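Side-chain contacts in GCN5-related N-acetyltransferase (Sphaerobacter thermophilus, PDB 3TT2), which is probably an acyltransferase of the GCN5-related N-acetyltransferase family, transferring acyl groups other than amino-acyl groups: residues L139-M142 against E143-Y147; G294-R297 against L298-R301; R217-P220 against E221-L224. All coordinates share one frame; numbering follows the deposited sequence.

All three contacts are local and follow one another along the chain in the order interaction 1, interaction 3, interaction 2; none nests in or crosses another. Interaction 1 closes the turn by which helix 136-144 ends and strand 148-159 is approached, beside helix 100-115. Interaction 3 closes the end of the loop between helix 206-213 and strand 223-228. Interaction 2 then turns the loop after strand 282-290 into helix 297-301. The last two lie within the C-terminal acetyltransferase-like part (residues 185-304), their centres about 24 Å apart, and both pack on helix 263-278. Interaction 1 belongs to the N-terminal one, about 41 Å from interaction 3 between centres, on the opposite side of the chain's centre.

Interaction 1: residues L139-M142 against E143-Y147; sequences LRLM and EQHGY. With SO4 (sulfate ion), chain K.
Met142 and Tyr147 meet across the Schellman motif that ends helix 136-144. Gly146 takes a positive phi of 92°, and the chain doubles back so that Tyr147 N donates to Met142 O at 2.8 Å; Gly146 N adds a weak bond to Glu143 O. His145 N is shared between Leu141 O and, weakly, Met142 O, while Gln144 N keeps an ordinary helical bond to Arg140 O. Met142, present as selenomethionine, bends at its second and third torsions, which brings SE to 3.8 Å from Tyr147 CB. SE is also 4.3 Å from the centre of the Tyr147 ring, which it approaches obliquely in a Met-aromatic contact. With CG of Leu141 anti to the backbone N (chi1 -178°), its CD1 comes 3.6 Å from His145 CD2. The extended Gln144 leans back along the helix, OE1 3.9 Å from Leu141 CD1, and NE2 donates at 2.7 Å to O2 of a sulfate ion, probably from the crystallisation liquor; His145 CE1 stands 3.6 Å from sulfate O3. Beyond the helix end the fold closes in: His145 NE2 bonds to Thr102 OG1 and Tyr147 OH to Glu109 OE2, both on helix 100-115. Met142 packs on Val105 of that helix and on His129 and Ile131 of strand 125-132, and Tyr147 meets His129 edge-to-face and touches His313 of strand 305-316.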
loop_
_atom_site.group_PDB
_atom_site.type_symbol
_atom_site.label_atom_id
_atom_site.label_comp_id
_atom_site.label_asym_id
_atom_site.label_seq_id
_atom_site.Cartn_x
_atom_site.Cartn_y
_atom_site.Cartn_z
ATOM N N LEU A 139 0.278 4.235 -18.648
ATOM C CA LEU A 139 1.325 3.284 -19.012
ATOM C C LEU A 139 2.304 3.867 -20.038
ATOM O O LEU A 139 3.506 3.582 -19.991
ATOM C CB LEU A 139 0.704 2.001 -19.560
ATOM C CG LEU A 139 0.676 0.749 -18.677
ATOM C CD1 LEU A 139 0.742 1.096 -17.220
ATOM C CD2 LEU A 139 -0.578 -0.055 -18.962
ATOM N N ARG A 140 1.785 4.667 -20.969
ATOM C CA ARG A 140 2.617 5.282 -21.989
ATOM C C ARG A 140 3.343 6.497 -21.433
ATOM O O ARG A 140 4.481 6.772 -21.814
ATOM C CB ARG A 140 1.804 5.648 -23.239
ATOM C CG ARG A 140 1.111 7.010 -23.202
ATOM C CD ARG A 140 0.420 7.303 -24.526
ATOM N NE ARG A 140 -0.521 6.246 -24.894
ATOM C CZ ARG A 140 -1.846 6.365 -24.841
ATOM N NH1 ARG A 140 -2.396 7.505 -24.447
ATOM N NH2 ARG A 140 -2.623 5.346 -25.192
ATOM N N LEU A 141 2.690 7.218 -20.528
ATOM C CA LEU A 141 3.287 8.408 -19.939
ATOM C C LEU A 141 4.526 8.040 -19.138
ATOM O O LEU A 141 5.514 8.766 -19.163
ATOM C CB LEU A 141 2.290 9.133 -19.047
ATOM C CG LEU A 141 2.863 10.411 -18.445
ATOM C CD1 LEU A 141 2.880 11.522 -19.470
ATOM C CD2 LEU A 141 2.072 10.811 -17.236
HETATM N N MSE A 142 4.464 6.913 -18.432
HETATM C CA MSE A 142 5.617 6.364 -17.726
HETATM C C MSE A 142 6.783 6.090 -18.649
HETATM O O MSE A 142 7.901 6.509 -18.378
HETATM C CB MSE A 142 5.250 5.061 -17.007
HETATM C CG MSE A 142 4.323 5.227 -15.811
HETATM SE SE MSE A 142 4.969 6.531 -14.504
HETATM C CE MSE A 142 4.061 8.129 -15.183
ATOM N N GLU A 143 6.516 5.367 -19.731
ATOM C CA GLU A 143 7.555 4.978 -20.675
ATOM C C GLU A 143 8.130 6.199 -21.385
ATOM O O GLU A 143 9.330 6.292 -21.638
ATOM C CB GLU A 143 7.002 3.996 -21.698
ATOM C CG GLU A 143 8.053 3.492 -22.654
ATOM C CD GLU A 143 7.512 2.481 -23.633
ATOM O OE1 GLU A 143 6.314 2.137 -23.533
ATOM O OE2 GLU A 143 8.289 2.032 -24.502
ATOM N N GLN A 144 7.254 7.135 -21.703
ATOM C CA GLN A 144 7.661 8.405 -22.271
ATOM C C GLN A 144 8.615 9.133 -21.317
ATOM O O GLN A 144 9.539 9.815 -21.751
ATOM C CB GLN A 144 6.416 9.254 -22.542
ATOM C CG GLN A 144 6.653 10.579 -23.218
ATOM C CD GLN A 144 5.386 11.412 -23.285
ATOM O OE1 GLN A 144 4.282 10.894 -23.109
ATOM N NE2 GLN A 144 5.539 12.710 -23.530
ATOM N N HIS A 145 8.379 8.994 -20.017
ATOM C CA HIS A 145 9.174 9.703 -19.016
ATOM C C HIS A 145 10.306 8.921 -18.414
ATOM O O HIS A 145 10.949 9.388 -17.485
ATOM C CB HIS A 145 8.307 10.313 -17.933
ATOM C CG HIS A 145 7.540 11.505 -18.410
ATOM N ND1 HIS A 145 8.132 12.515 -19.125
ATOM C CD2 HIS A 145 6.230 11.827 -18.302
ATOM C CE1 HIS A 145 7.220 13.427 -19.431
ATOM N NE2 HIS A 145 6.063 13.033 -18.943
ATOM N N GLY A 146 10.524 7.717 -18.921
ATOM C CA GLY A 146 11.691 6.946 -18.550
ATOM C C GLY A 146 11.446 6.026 -17.375
ATOM O O GLY A 146 12.371 5.380 -16.881
ATOM N N TYR A 147 10.197 5.961 -16.929
ATOM C CA TYR A 147 9.819 5.071 -15.842
ATOM C C TYR A 147 9.568 3.676 -16.384
ATOM O O TYR A 147 8.834 3.497 -17.349
ATOM C CB TYR A 147 8.564 5.579 -15.152
ATOM C CG TYR A 147 8.760 6.843 -14.347
ATOM C CD1 TYR A 147 8.963 8.074 -14.966
ATOM C CD2 TYR A 147 8.718 6.806 -12.965
ATOM C CE1 TYR A 147 9.136 9.221 -14.219
ATOM C CE2 TYR A 147 8.888 7.944 -12.219
ATOM C CZ TYR A 147 9.099 9.142 -12.844
ATOM O OH TYR A 147 9.256 10.257 -12.071
HETATM S S SO4 K . 9.032 13.879 -24.055
HETATM O O1 SO4 K . 10.281 13.140 -24.189
HETATM O O2 SO4 K . 7.937 13.093 -24.612
HETATM O O3 SO4 K . 8.778 14.149 -22.644
HETATM O O4 SO4 K . 9.127 15.137 -24.784
#

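Interaction 2: residues G294-R297 against L298-R301; sequences GAPR and LYRR
Pro296 and Tyr299 lie side by side and point the same way, the proline ring set against the rim of the phenol. Pro296 CG lies in the ring plane, 3.8 Å from Tyr299 CE2, and CB and CD approach the same CD2-CE2 side, so the two meet edge-on without stacking. A face of the tyrosine ring is instead met by its neighbour in sequence, Leu298, whose CD2 sits 3.6 Å above the Tyr299 ring plane near the rim. The pairing is set up by the backbone: Tyr299 N donates to Pro296 O at 3.2 Å and 167°. This is where the loop after strand 282-290 winds into the short, weakly bonded helix 297-301, which in sequence links strands 282-290 and 305-316, as the last helix of the GNAT fold commonly links its last two strands. Tyr299 carries the turn into the core, against Leu285 and Val287 of strand 282-290, Leu268 of helix 263-278 and Met156 of strand 148-159. On the surface side Arg297 and Arg301 stand one turn apart, linked by Arg301 N to Arg297 O at 3.1 Å. Both side chains run extended and cross at a slant. The methylenes of Arg297 make the touch, lying over one face of the Arg301 guanidinium, with Arg297 CD 3.6 Å from Arg301 NH2 and Arg297 CB 3.8 Å from Arg301 NH1. The two guanidinium planes are 28° apart, and Arg297 NE stays 4.6 Å from Arg301 NH2.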
loop_
_atom_site.group_PDB
_atom_site.type_symbol
_atom_site.label_atom_id
_atom_site.label_comp_id
_atom_site.label_asym_id
_atom_site.label_seq_id
_atom_site.Cartn_x
_atom_site.Cartn_y
_atom_site.Cartn_z
ATOM N N GLY A 294 1.587 -13.594 -11.574
ATOM C CA GLY A 294 0.309 -13.680 -10.905
ATOM C C GLY A 294 0.502 -13.857 -9.422
ATOM O O GLY A 294 1.592 -14.152 -8.967
ATOM N N ALA A 295 -0.563 -13.673 -8.654
ATOM C CA ALA A 295 -0.479 -13.842 -7.205
ATOM C C ALA A 295 -0.328 -15.322 -6.843
ATOM O O ALA A 295 -0.768 -16.208 -7.592
ATOM C CB ALA A 295 -1.684 -13.219 -6.526
ATOM N N PRO A 296 0.347 -15.594 -5.719
ATOM C CA PRO A 296 0.518 -16.945 -5.197
ATOM C C PRO A 296 -0.816 -17.645 -5.059
ATOM O O PRO A 296 -1.800 -17.010 -4.637
ATOM C CB PRO A 296 1.069 -16.689 -3.813
ATOM C CG PRO A 296 1.829 -15.460 -3.962
ATOM C CD PRO A 296 1.029 -14.605 -4.874
ATOM N N ARG A 297 -0.848 -18.942 -5.368
ATOM C CA ARG A 297 -2.082 -19.709 -5.249
ATOM C C ARG A 297 -2.664 -19.602 -3.837
ATOM O O ARG A 297 -3.851 -19.822 -3.645
ATOM C CB ARG A 297 -1.890 -21.168 -5.678
ATOM C CG ARG A 297 -1.731 -21.347 -7.191
ATOM C CD ARG A 297 -1.726 -22.818 -7.564
ATOM N NE ARG A 297 -1.336 -23.028 -8.956
ATOM C CZ ARG A 297 -2.178 -23.078 -9.979
ATOM N NH1 ARG A 297 -3.479 -22.931 -9.780
ATOM N NH2 ARG A 297 -1.718 -23.274 -11.204
ATOM N N LEU A 298 -1.834 -19.203 -2.875
ATOM C CA LEU A 298 -2.251 -19.013 -1.493
ATOM C C LEU A 298 -3.542 -18.216 -1.344
ATOM O O LEU A 298 -4.436 -18.591 -0.580
ATOM C CB LEU A 298 -1.162 -18.257 -0.743
ATOM C CG LEU A 298 -1.561 -17.730 0.635
ATOM C CD1 LEU A 298 -1.996 -18.864 1.566
ATOM C CD2 LEU A 298 -0.472 -16.897 1.276
ATOM N N TYR A 299 -3.644 -17.112 -2.077
ATOM C CA TYR A 299 -4.694 -16.116 -1.817
ATOM C C TYR A 299 -6.047 -16.530 -2.367
ATOM O O TYR A 299 -7.067 -16.409 -1.701
ATOM C CB TYR A 299 -4.244 -14.742 -2.306
ATOM C CG TYR A 299 -3.006 -14.305 -1.562
ATOM C CD1 TYR A 299 -3.113 -13.683 -0.324
ATOM C CD2 TYR A 299 -1.729 -14.576 -2.052
ATOM C CE1 TYR A 299 -1.997 -13.303 0.388
ATOM C CE2 TYR A 299 -0.593 -14.214 -1.334
ATOM C CZ TYR A 299 -0.741 -13.571 -0.112
ATOM O OH TYR A 299 0.342 -13.175 0.635
ATOM N N ARG A 300 -6.047 -17.067 -3.578
ATOM C CA ARG A 300 -7.261 -17.603 -4.148
ATOM C C ARG A 300 -7.748 -18.808 -3.315
ATOM O O ARG A 300 -8.942 -18.953 -3.029
ATOM C CB ARG A 300 -7.020 -17.935 -5.611
ATOM C CG ARG A 300 -8.096 -18.742 -6.253
ATOM C CD ARG A 300 -8.015 -18.637 -7.757
ATOM N NE ARG A 300 -9.013 -19.490 -8.392
ATOM C CZ ARG A 300 -9.047 -19.760 -9.693
ATOM N NH1 ARG A 300 -8.130 -19.243 -10.505
ATOM N NH2 ARG A 300 -9.999 -20.548 -10.182
ATOM N N ARG A 301 -6.812 -19.633 -2.868
ATOM C CA ARG A 301 -7.134 -20.754 -1.983
ATOM C C ARG A 301 -7.711 -20.303 -0.649
ATOM O O ARG A 301 -8.406 -21.069 -0.012
ATOM C CB ARG A 301 -5.913 -21.656 -1.752
ATOM C CG ARG A 301 -5.613 -22.552 -2.933
ATOM C CD ARG A 301 -4.477 -23.501 -2.658
ATOM N NE ARG A 301 -4.183 -24.326 -3.824
ATOM C CZ ARG A 301 -2.954 -24.674 -4.199
ATOM N NH1 ARG A 301 -1.898 -24.251 -3.502
ATOM N NH2 ARG A 301 -2.778 -25.428 -5.281
#

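Interaction 3: residues R217-P220 against E221-L224; sequences RKDP and ELWL
Between Asp219 and Trp223 the backbone makes a short 3-10 turn, with Trp223 N donating to Pro220 O at 2.9 Å and Leu222 N bonding weakly to Asp219 O, before the chain runs into strand 223-228. The turn brings Trp223 back against Arg217. Arg217 CG sits over one face of the indole, 3.8 Å from the centre of the six-membered ring and 28° off its normal, a CH-pi contact; the nearest ring atom is Trp223 CH2, at 3.4 Å. Arg217 CD continues across the same outer part of the ring, but a bend at chi3 (-78°) turns the guanidinium away, its plane 53° from that of the indole. NE and NH2 then bond to Thr213 OG1 and Leu210 O, both on helix 206-213. Trp223 also meets Phe178 edge-to-face. Asp219 lies across both Glu221 and Leu222. Its OD2 comes 3.9 Å from Leu222 CD1, and Leu222 continues onto Val274 of helix 263-278. Its OD1 is 3.9 Å from Glu221 CB and 2.8 Å from a water placed to donate to it, though that water has more acceptors in reach than protons; the same water weakly accepts from Glu221 N. The carboxylates of Asp219 and Glu221 are nearly perpendicular, with Asp219 OD1 5.2 Å from Glu221 OE1. Arg278 pairs with both acids, giving NH2 to Asp219 OD2 and NH1 to Glu221 OE2, and so probably offsets the like charges gathered at the turn. At Trp223, by contrast, the arginine offers methylene groups to the ring, while its NE and NH2 are held by helix 206-213.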
loop_
_atom_site.group_PDB
_atom_site.type_symbol
_atom_site.label_atom_id
_atom_site.label_comp_id
_atom_site.label_asym_id
_atom_site.label_seq_id
_atom_site.Cartn_x
_atom_site.Cartn_y
_atom_site.Cartn_z
ATOM N N ARG A 217 -2.297 -2.538 17.901
ATOM C CA ARG A 217 -2.091 -3.445 19.033
ATOM C C ARG A 217 -3.092 -3.232 20.171
ATOM O O ARG A 217 -3.109 -3.991 21.143
ATOM C CB ARG A 217 -0.666 -3.341 19.556
ATOM C CG ARG A 217 0.350 -3.848 18.573
ATOM C CD ARG A 217 1.744 -3.817 19.132
ATOM N NE ARG A 217 2.320 -2.478 19.117
ATOM C CZ ARG A 217 2.626 -1.796 20.215
ATOM N NH1 ARG A 217 2.395 -2.337 21.402
ATOM N NH2 ARG A 217 3.172 -0.588 20.136
ATOM N N LYS A 218 -3.919 -2.194 20.033
ATOM C CA LYS A 218 -5.045 -1.953 20.927
ATOM C C LYS A 218 -6.249 -2.784 20.456
ATOM O O LYS A 218 -7.331 -2.699 21.030
ATOM C CB LYS A 218 -5.396 -0.463 20.966
ATOM C CG LYS A 218 -4.290 0.423 21.542
ATOM C CD LYS A 218 -4.728 1.897 21.703
ATOM C CE LYS A 218 -5.197 2.511 20.383
ATOM N NZ LYS A 218 -5.525 3.975 20.470
ATOM N N ASP A 219 -6.043 -3.561 19.387
ATOM C CA ASP A 219 -7.049 -4.453 18.801
ATOM C C ASP A 219 -6.388 -5.784 18.431
ATOM O O ASP A 219 -6.321 -6.141 17.257
ATOM C CB ASP A 219 -7.584 -3.811 17.539
ATOM C CG ASP A 219 -8.862 -4.443 17.048
ATOM O OD1 ASP A 219 -9.244 -5.531 17.540
ATOM O OD2 ASP A 219 -9.492 -3.833 16.155
ATOM N N PRO A 220 -5.896 -6.516 19.436
ATOM C CA PRO A 220 -5.082 -7.723 19.267
ATOM C C PRO A 220 -5.865 -8.909 18.710
ATOM O O PRO A 220 -5.253 -9.880 18.266
ATOM C CB PRO A 220 -4.621 -8.041 20.688
ATOM C CG PRO A 220 -5.349 -7.076 21.594
ATOM C CD PRO A 220 -6.382 -6.380 20.815
ATOM N N GLU A 221 -7.193 -8.837 18.767
ATOM C CA GLU A 221 -8.074 -9.886 18.266
ATOM C C GLU A 221 -7.678 -10.278 16.832
ATOM O O GLU A 221 -7.782 -11.445 16.438
ATOM C CB GLU A 221 -9.508 -9.351 18.274
ATOM C CG GLU A 221 -10.612 -10.245 18.858
ATOM C CD GLU A 221 -12.009 -9.581 18.767
ATOM O OE1 GLU A 221 -12.437 -8.935 19.754
ATOM O OE2 GLU A 221 -12.678 -9.698 17.710
ATOM N N LEU A 222 -7.223 -9.281 16.071
ATOM C CA LEU A 222 -6.850 -9.414 14.660
ATOM C C LEU A 222 -5.337 -9.656 14.404
ATOM O O LEU A 222 -4.889 -9.713 13.245
ATOM C CB LEU A 222 -7.293 -8.154 13.906
ATOM C CG LEU A 222 -8.754 -7.666 13.921
ATOM C CD1 LEU A 222 -8.871 -6.341 13.186
ATOM C CD2 LEU A 222 -9.677 -8.690 13.302
ATOM N N TRP A 223 -4.541 -9.769 15.465
ATOM C CA TRP A 223 -3.158 -10.170 15.288
ATOM C C TRP A 223 -2.968 -11.634 15.650
ATOM O O TRP A 223 -2.927 -12.004 16.823
ATOM C CB TRP A 223 -2.247 -9.323 16.158
ATOM C CG TRP A 223 -1.922 -8.045 15.547
ATOM C CD1 TRP A 223 -2.672 -7.355 14.643
ATOM C CD2 TRP A 223 -0.731 -7.287 15.748
ATOM N NE1 TRP A 223 -2.023 -6.198 14.281
ATOM C CE2 TRP A 223 -0.826 -6.137 14.943
ATOM C CE3 TRP A 223 0.409 -7.465 16.539
ATOM C CZ2 TRP A 223 0.172 -5.165 14.907
ATOM C CZ3 TRP A 223 1.404 -6.501 16.502
ATOM C CH2 TRP A 223 1.277 -5.367 15.691
ATOM N N LEU A 224 -2.773 -12.460 14.633
ATOM C CA LEU A 224 -2.631 -13.887 14.848
ATOM C C LEU A 224 -1.211 -14.338 14.622
ATOM O O LEU A 224 -0.515 -13.850 13.729
ATOM C CB LEU A 224 -3.556 -14.682 13.941
ATOM C CG LEU A 224 -5.035 -14.379 14.101
ATOM C CD1 LEU A 224 -5.753 -15.359 13.238
ATOM C CD2 LEU A 224 -5.456 -14.551 15.519
HETATM O O HOH W 1 -9.726 -6.780 20.006
#